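Attaching and effacing protein, pathogenesis factor (Escherichia coli, PDB 4E9L) probably acts as a surface adhesin of the intimin/invasin family, this piece being a run of its extracellular immunoglobulin-like domains. Local coordinates at residues M294-T300 with F318-Y324; K332-F338 with S350-W354. All blocks are in the same frame, centred on the assembly; numbering follows the deposited sequence.

Interaction 1: residues M294-T300 with F318-Y324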
ATOM      1  N   MET A 294      25.150   2.737  -3.658  1.00 23.83           N
ATOM      2  CA  MET A 294      26.587   2.509  -3.520  1.00 26.02           C
ATOM      3  C   MET A 294      27.276   3.512  -2.580  1.00 24.73           C
ATOM      4  O   MET A 294      26.869   4.672  -2.470  1.00 23.70           O
ATOM      5  CB  MET A 294      27.291   2.328  -4.871  1.00 30.38           C
ATOM      6  CG  MET A 294      27.590   3.601  -5.601  1.00 37.73           C
ATOM      7  SD  MET A 294      29.276   4.189  -5.271  1.00 45.77           S
ATOM      8  CE  MET A 294      30.220   2.760  -5.726  1.00 42.61           C
ATOM      9  N   SER A 295      28.259   3.021  -1.853  1.00 18.77           N
ATOM     10  CA  SER A 295      29.039   3.810  -0.925  1.00 18.18           C
ATOM     11  C   SER A 295      30.445   3.924  -1.535  1.00 23.21           C
ATOM     12  O   SER A 295      31.135   2.911  -1.743  1.00 21.87           O
ATOM     13  CB  SER A 295      29.072   3.138   0.447  1.00 18.37           C
ATOM     14  OG  SER A 295      30.194   3.542   1.214  1.00 24.19           O
ATOM     15  N   SER A 296      30.846   5.147  -1.855  1.00 20.39           N
ATOM     16  CA  SER A 296      32.173   5.351  -2.434  1.00 20.95           C
ATOM     17  C   SER A 296      33.257   5.005  -1.405  1.00 23.63           C
ATOM     18  O   SER A 296      34.258   4.415  -1.780  1.00 22.76           O
ATOM     19  CB  SER A 296      32.323   6.771  -2.967  1.00 22.86           C
ATOM     20  OG  SER A 296      32.133   7.684  -1.904  1.00 32.83           O
ATOM     21  N   ALA A 297      32.993   5.245  -0.103  1.00 21.64           N
ATOM     22  CA  ALA A 297      33.919   4.901   0.989  1.00 21.74           C
ATOM     23  C   ALA A 297      34.207   3.386   1.111  1.00 22.35           C
ATOM     24  O   ALA A 297      35.322   3.002   1.457  1.00 20.83           O
ATOM     25  CB  ALA A 297      33.377   5.433   2.313  1.00 23.20           C
ATOM     26  N   ASN A 298      33.225   2.532   0.787  1.00 17.82           N
ATOM     27  CA  ASN A 298      33.345   1.070   0.904  1.00 17.60           C
ATOM     28  C   ASN A 298      33.718   0.412  -0.420  1.00 21.84           C
ATOM     29  O   ASN A 298      33.880  -0.806  -0.493  1.00 20.81           O
ATOM     30  CB  ASN A 298      32.020   0.488   1.429  1.00 17.20           C
ATOM     31  CG  ASN A 298      31.764   0.805   2.883  1.00 32.23           C
ATOM     32  OD1 ASN A 298      32.652   1.258   3.599  1.00 23.41           O
ATOM     33  ND2 ASN A 298      30.579   0.478   3.376  1.00 20.71           N
ATOM     34  N   SER A 299      33.826   1.212  -1.470  1.00 17.15           N
ATOM     35  CA  SER A 299      34.112   0.694  -2.803  1.00 15.22           C
ATOM     36  C   SER A 299      35.579   0.892  -3.150  1.00 21.90           C
ATOM     37  O   SER A 299      36.213   1.775  -2.564  1.00 21.31           O
ATOM     38  CB  SER A 299      33.180   1.346  -3.809  1.00 16.49           C
ATOM     39  OG  SER A 299      31.844   0.936  -3.532  1.00 18.19           O
ATOM     40  N   THR A 300      36.147   0.032  -4.030  1.00 18.67           N
ATOM     41  CA  THR A 300      37.578   0.110  -4.391  1.00 18.06           C
ATOM     42  C   THR A 300      37.811  -0.061  -5.888  1.00 20.34           C
ATOM     43  O   THR A 300      37.080  -0.772  -6.546  1.00 18.31           O
ATOM     44  CB  THR A 300      38.424  -0.951  -3.628  1.00 32.89           C
ATOM     45  OG1 THR A 300      38.009  -2.274  -3.983  1.00 39.86           O
ATOM     46  CG2 THR A 300      38.393  -0.782  -2.103  1.00 32.52           C
ATOM     47  N   PHE A 318      36.947  -3.201 -10.227  1.00 14.58           N
ATOM     48  CA  PHE A 318      36.108  -2.311  -9.452  1.00 14.70           C
ATOM     49  C   PHE A 318      35.181  -3.116  -8.547  1.00 18.45           C
ATOM     50  O   PHE A 318      34.390  -3.912  -9.047  1.00 16.38           O
ATOM     51  CB  PHE A 318      35.354  -1.340 -10.380  1.00 16.06           C
ATOM     52  CG  PHE A 318      34.339  -0.466  -9.683  1.00 18.25           C
ATOM     53  CD1 PHE A 318      34.724   0.409  -8.667  1.00 20.69           C
ATOM     54  CD2 PHE A 318      32.989  -0.555 -10.003  1.00 22.61           C
ATOM     55  CE1 PHE A 318      33.780   1.193  -8.001  1.00 21.68           C
ATOM     56  CE2 PHE A 318      32.038   0.225  -9.322  1.00 26.10           C
ATOM     57  CZ  PHE A 318      32.444   1.083  -8.317  1.00 23.28           C
ATOM     58  N   THR A 319      35.337  -2.953  -7.201  1.00 15.56           N
ATOM     59  CA  THR A 319      34.533  -3.676  -6.199  1.00 15.52           C
ATOM     60  C   THR A 319      33.564  -2.677  -5.629  1.00 19.72           C
ATOM     61  O   THR A 319      33.975  -1.669  -5.064  1.00 19.76           O
ATOM     62  CB  THR A 319      35.425  -4.310  -5.121  1.00 24.77           C
ATOM     63  OG1 THR A 319      36.251  -5.276  -5.757  1.00 24.18           O
ATOM     64  CG2 THR A 319      34.613  -4.986  -3.997  1.00 22.91           C
ATOM     65  N   MET A 320      32.286  -2.940  -5.804  1.00 16.98           N
ATOM     66  CA  MET A 320      31.278  -2.003  -5.370  1.00 17.84           C
ATOM     67  C   MET A 320      30.467  -2.525  -4.181  1.00 18.06           C
ATOM     68  O   MET A 320      29.901  -3.619  -4.234  1.00 14.31           O
ATOM     69  CB  MET A 320      30.401  -1.636  -6.572  1.00 20.77           C
ATOM     70  CG  MET A 320      29.237  -0.773  -6.238  1.00 26.53           C
ATOM     71  SD  MET A 320      28.610   0.165  -7.641  1.00 32.52           S
ATOM     72  CE  MET A 320      28.143  -1.098  -8.764  1.00 27.96           C
ATOM     73  N   LYS A 321      30.433  -1.734  -3.107  1.00 15.15           N
ATOM     74  CA  LYS A 321      29.647  -2.076  -1.924  1.00 15.03           C
ATOM     75  C   LYS A 321      28.715  -0.921  -1.499  1.00 17.80           C
ATOM     76  O   LYS A 321      28.982   0.241  -1.828  1.00 14.99           O
ATOM     77  CB  LYS A 321      30.575  -2.441  -0.768  1.00 18.78           C
ATOM     78  CG  LYS A 321      31.257  -3.796  -0.927  1.00 26.52           C
ATOM     79  CD  LYS A 321      32.077  -4.139   0.314  1.00 37.65           C
ATOM     80  CE  LYS A 321      32.969  -5.346   0.103  1.00 41.32           C
ATOM     81  NZ  LYS A 321      34.205  -4.983  -0.618  1.00 58.98           N
ATOM     82  N   ASP A 322      27.676  -1.249  -0.711  1.00 16.48           N
ATOM     83  CA  ASP A 322      26.749  -0.261  -0.129  1.00 17.40           C
ATOM     84  C   ASP A 322      27.289   0.180   1.255  1.00 21.76           C
ATOM     85  O   ASP A 322      28.401  -0.226   1.635  1.00 21.74           O
ATOM     86  CB  ASP A 322      25.297  -0.797  -0.103  1.00 18.97           C
ATOM     87  CG  ASP A 322      24.964  -1.889   0.910  1.00 22.03           C
ATOM     88  OD1 ASP A 322      25.848  -2.249   1.718  1.00 23.46           O
ATOM     89  OD2 ASP A 322      23.813  -2.371   0.903  1.00 22.08           O
ATOM     90  N   ALA A 323      26.530   1.006   2.000  1.00 20.86           N
ATOM     91  CA  ALA A 323      26.935   1.528   3.313  1.00 21.60           C
ATOM     92  C   ALA A 323      27.071   0.465   4.398  1.00 24.60           C
ATOM     93  O   ALA A 323      27.709   0.712   5.431  1.00 25.09           O
ATOM     94  CB  ALA A 323      25.980   2.633   3.762  1.00 22.61           C
ATOM     95  N   TYR A 324      26.522  -0.729   4.143  1.00 19.55           N
ATOM     96  CA  TYR A 324      26.541  -1.864   5.066  1.00 18.79           C
ATOM     97  C   TYR A 324      27.575  -2.925   4.703  1.00 21.96           C
ATOM     98  O   TYR A 324      27.702  -3.902   5.429  1.00 22.32           O
ATOM     99  CB  TYR A 324      25.151  -2.532   5.103  1.00 19.69           C
ATOM    100  CG  TYR A 324      24.023  -1.557   5.337  1.00 19.97           C
ATOM    101  CD1 TYR A 324      23.719  -1.107   6.622  1.00 22.30           C
ATOM    102  CD2 TYR A 324      23.243  -1.100   4.279  1.00 19.56           C
ATOM    103  CE1 TYR A 324      22.653  -0.233   6.847  1.00 24.67           C
ATOM    104  CE2 TYR A 324      22.190  -0.211   4.489  1.00 20.51           C
ATOM    105  CZ  TYR A 324      21.886   0.205   5.778  1.00 31.22           C
ATOM    106  OH  TYR A 324      20.844   1.080   5.986  1.00 34.06           O
TER
HETATM  107  O   HOH W   1      35.483  -2.590  -1.536  1.00 40.31           O
HETATM  108  O   HOH W   2      38.552  -3.670  -6.629  1.00 27.21           O
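In this immunoglobulin-like domain of the invasin type, residues 294-300 run into the edge strand 300-303, which lies antiparallel to strand 313-319. T300 and T319 form a hydrogen-bonded antiparallel pair, with T300 N to T319 O and T319 N to T300 O both 2.9 Å and CA atoms 5.2 Å apart. Before this pair, S295 N donates to K321 O at 2.9 Å; the backbone then leaves the second segment in a type I turn from S296 to S299 and comes back to it at T300.

Side chains fill the interruption. S299 OG accepts from K321 N at 3.0 Å and donates to S295 O at 2.8 Å, standing in for a backbone acceptor. S295, just before the turn, accepts N298 N at its OG at 3.2 Å, an ST motif. On the buried side, M294 CE meets M320 SD at 3.6 Å and the edge of the F318 ring at CZ, 3.8 Å away. Water bridges K321 NZ to N298 O and, separately, T300 OG1 to T319 OG1. D322 binds G292 N through OD2 and accepts Y324 N through OD1 in an Asx turn, while its carbonyl O receives N298 ND2 at 2.9 Å with an N-H...O angle of 168°.

Interaction 2: residues K332-F338 with S350-W354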
ATOM      1  N   LYS A 332      25.818  -1.904 -13.830  1.00 30.45           N
ATOM      2  CA  LYS A 332      26.915  -1.511 -14.704  1.00 31.31           C
ATOM      3  C   LYS A 332      27.429  -0.062 -14.537  1.00 29.25           C
ATOM      4  O   LYS A 332      26.708   0.917 -14.787  1.00 28.72           O
ATOM      5  CB  LYS A 332      26.629  -1.857 -16.177  1.00 35.66           C
ATOM      6  CG  LYS A 332      27.785  -2.608 -16.850  1.00 47.86           C
ATOM      7  CD  LYS A 332      27.979  -4.046 -16.332  1.00 54.87           C
ATOM      8  CE  LYS A 332      27.148  -5.074 -17.072  1.00 70.93           C
ATOM      9  NZ  LYS A 332      27.563  -5.219 -18.496  1.00 80.18           N
ATOM     10  N   PRO A 333      28.723   0.069 -14.208  1.00 23.28           N
ATOM     11  CA  PRO A 333      29.322   1.410 -14.080  1.00 21.40           C
ATOM     12  C   PRO A 333      29.380   2.163 -15.407  1.00 22.30           C
ATOM     13  O   PRO A 333      29.252   1.562 -16.477  1.00 20.23           O
ATOM     14  CB  PRO A 333      30.727   1.114 -13.540  1.00 23.17           C
ATOM     15  CG  PRO A 333      30.635  -0.301 -12.976  1.00 28.90           C
ATOM     16  CD  PRO A 333      29.713  -0.984 -13.906  1.00 25.44           C
ATOM     17  N   ASP A 334      29.546   3.496 -15.332  1.00 19.94           N
ATOM     18  CA  ASP A 334      29.672   4.360 -16.500  1.00 20.08           C
ATOM     19  C   ASP A 334      31.166   4.360 -16.908  1.00 22.63           C
ATOM     20  O   ASP A 334      31.997   3.701 -16.261  1.00 21.15           O
ATOM     21  CB  ASP A 334      29.265   5.815 -16.121  1.00 22.83           C
ATOM     22  CG  ASP A 334      27.905   5.990 -15.456  1.00 33.02           C
ATOM     23  OD1 ASP A 334      26.953   5.305 -15.868  1.00 32.47           O
ATOM     24  OD2 ASP A 334      27.783   6.869 -14.563  1.00 39.15           O
ATOM     25  N   ALA A 335      31.506   5.139 -17.947  1.00 19.86           N
ATOM     26  CA  ALA A 335      32.889   5.334 -18.363  1.00 18.99           C
ATOM     27  C   ALA A 335      33.593   6.088 -17.218  1.00 22.48           C
ATOM     28  O   ALA A 335      32.972   6.959 -16.603  1.00 21.69           O
ATOM     29  CB  ALA A 335      32.945   6.157 -19.642  1.00 19.70           C
ATOM     30  N   PRO A 336      34.838   5.726 -16.846  1.00 18.32           N
ATOM     31  CA  PRO A 336      35.536   6.501 -15.802  1.00 18.22           C
ATOM     32  C   PRO A 336      35.910   7.900 -16.316  1.00 20.50           C
ATOM     33  O   PRO A 336      35.867   8.151 -17.516  1.00 19.50           O
ATOM     34  CB  PRO A 336      36.815   5.687 -15.514  1.00 19.77           C
ATOM     35  CG  PRO A 336      36.764   4.487 -16.397  1.00 24.54           C
ATOM     36  CD  PRO A 336      35.732   4.727 -17.463  1.00 20.01           C
ATOM     37  N   VAL A 337      36.238   8.804 -15.400  1.00 18.89           N
ATOM     38  CA  VAL A 337      36.669  10.177 -15.695  1.00 19.91           C
ATOM     39  C   VAL A 337      38.213  10.206 -15.503  1.00 19.97           C
ATOM     40  O   VAL A 337      38.724   9.678 -14.520  1.00 19.73           O
ATOM     41  CB  VAL A 337      35.931  11.177 -14.766  1.00 25.79           C
ATOM     42  CG1 VAL A 337      36.613  12.535 -14.761  1.00 26.66           C
ATOM     43  CG2 VAL A 337      34.452  11.311 -15.162  1.00 26.43           C
ATOM     44  N   PHE A 338      38.935  10.767 -16.472  1.00 16.05           N
ATOM     45  CA  PHE A 338      40.409  10.847 -16.458  1.00 15.99           C
ATOM     46  C   PHE A 338      40.905  12.271 -16.324  1.00 19.13           C
ATOM     47  O   PHE A 338      40.395  13.156 -17.004  1.00 18.44           O
ATOM     48  CB  PHE A 338      40.991  10.230 -17.760  1.00 16.68           C
ATOM     49  CG  PHE A 338      40.530   8.809 -18.004  1.00 16.52           C
ATOM     50  CD1 PHE A 338      39.517   8.533 -18.923  1.00 18.85           C
ATOM     51  CD2 PHE A 338      41.097   7.747 -17.306  1.00 16.94           C
ATOM     52  CE1 PHE A 338      39.101   7.214 -19.165  1.00 18.92           C
ATOM     53  CE2 PHE A 338      40.682   6.432 -17.548  1.00 18.30           C
ATOM     54  CZ  PHE A 338      39.666   6.177 -18.455  1.00 17.19           C
ATOM     55  N   SER A 350      41.149   5.213 -22.513  1.00 17.41           N
ATOM     56  CA  SER A 350      39.760   4.789 -22.718  1.00 18.02           C
ATOM     57  C   SER A 350      39.539   3.462 -22.006  1.00 18.83           C
ATOM     58  O   SER A 350      40.372   2.572 -22.150  1.00 17.82           O
ATOM     59  CB  SER A 350      39.523   4.586 -24.222  1.00 20.11           C
ATOM     60  OG  SER A 350      38.218   4.132 -24.522  1.00 38.67           O
ATOM     61  N   ALA A 351      38.417   3.305 -21.298  1.00 15.83           N
ATOM     62  CA  ALA A 351      38.101   2.018 -20.673  1.00 17.16           C
ATOM     63  C   ALA A 351      37.033   1.337 -21.519  1.00 20.78           C
ATOM     64  O   ALA A 351      36.143   2.006 -22.032  1.00 20.06           O
ATOM     65  CB  ALA A 351      37.603   2.204 -19.239  1.00 18.05           C
ATOM     66  N   GLY A 352      37.159   0.028 -21.693  1.00 17.18           N
ATOM     67  CA  GLY A 352      36.180  -0.743 -22.453  1.00 18.01           C
ATOM     68  C   GLY A 352      34.964  -1.056 -21.591  1.00 20.59           C
ATOM     69  O   GLY A 352      34.849  -0.554 -20.467  1.00 19.42           O
ATOM     70  N   ASN A 353      34.053  -1.903 -22.098  1.00 17.52           N
ATOM     71  CA  ASN A 353      32.860  -2.333 -21.352  1.00 18.10           C
ATOM     72  C   ASN A 353      33.184  -3.010 -20.025  1.00 21.36           C
ATOM     73  O   ASN A 353      34.184  -3.716 -19.914  1.00 21.27           O
ATOM     74  CB  ASN A 353      32.009  -3.279 -22.199  1.00 23.77           C
ATOM     75  CG  ASN A 353      31.375  -2.632 -23.411  1.00 43.20           C
ATOM     76  OD1 ASN A 353      30.809  -1.530 -23.364  1.00 33.96           O
ATOM     77  ND2 ASN A 353      31.405  -3.342 -24.511  1.00 39.60           N
ATOM     78  N   TRP A 354      32.346  -2.778 -19.016  1.00 17.53           N
ATOM     79  CA  TRP A 354      32.493  -3.424 -17.722  1.00 18.35           C
ATOM     80  C   TRP A 354      31.779  -4.784 -17.763  1.00 22.19           C
ATOM     81  O   TRP A 354      30.653  -4.882 -18.267  1.00 22.64           O
ATOM     82  CB  TRP A 354      31.876  -2.551 -16.604  1.00 17.52           C
ATOM     83  CG  TRP A 354      32.621  -1.274 -16.333  1.00 19.02           C
ATOM     84  CD1 TRP A 354      32.337  -0.033 -16.834  1.00 22.30           C
ATOM     85  CD2 TRP A 354      33.771  -1.112 -15.480  1.00 18.53           C
ATOM     86  NE1 TRP A 354      33.242   0.888 -16.353  1.00 22.63           N
ATOM     87  CE2 TRP A 354      34.125   0.255 -15.509  1.00 22.67           C
ATOM     88  CE3 TRP A 354      34.541  -2.000 -14.700  1.00 18.90           C
ATOM     89  CZ2 TRP A 354      35.222   0.758 -14.800  1.00 21.51           C
ATOM     90  CZ3 TRP A 354      35.618  -1.503 -13.988  1.00 19.74           C
ATOM     91  CH2 TRP A 354      35.941  -0.135 -14.025  1.00 20.74           C
TER
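Two hydrogen bonds tie these segments together, and neither joins backbone to backbone. W354 NE1 donates to the carbonyl D334 O at 3.1 Å, with a bent N-H...O angle of 139°, and K332 NZ reaches W354 O at 3.1 Å. The segments run roughly antiparallel, their end-to-end directions 160° apart, but the nearest CA atoms, those of K332 and W354, are still 6.6 Å apart. Side chains therefore bridge the gap. The carboxylate of D334 turns to another partner, its OD2 accepting from G383 N.

The indole makes the CH-pi contact. P333 CB stands 3.8 Å from the centroid of the W354 five-membered ring and only 12° off the ring normal, so the proline lies over the ring face, while D334 O approaches near the ring plane, where NE1 can donate to it.

Apolar contacts continue from the indole. P333 CD meets W354 CB at 3.8 Å, P336 CG lies 4.3 Å from W354 CZ2, and P336 CD packs on A351 CB at 3.6 Å. Farther along, the F338 ring comes within 4.2 Å of the backbone at A351 N, measured from CZ, and its side chain also touches L366 and V377. W354 and P333 both touch F318 of strand 313-319.

Strand 337-339 pairs with strand 373-381, whereas strand 350-358 pairs with strand 361-367, so the contact joins two different sheets: face-to-face packing of the kind found in the immunoglobulin-like beta sandwich of invasin-type domains.

Overall arrangement
Both interactions belong to one immunoglobulin-like domain and share the sheet holding strands 313-319 and 350-358; their centres are about 17 Å apart. Interaction 1 joins neighbouring backbones at an edge of that sheet, hence its mostly main-chain hydrogen bonding, supplemented by serine, asparagine and water. Interaction 2 spans the sandwich from that sheet to the one containing strand 337-339, so an indole and prolines supply most of its contact. Both are partly buried: F318, M320 and S299 lie inside in interaction 1, P333, P336 and W354 in interaction 2, while T300, A323, K332 and S350 are exposed. They meet at F318, where F318 CB lies 3.6 Å from W354 CZ3 and F318 CD2 3.8 Å from P333 CG.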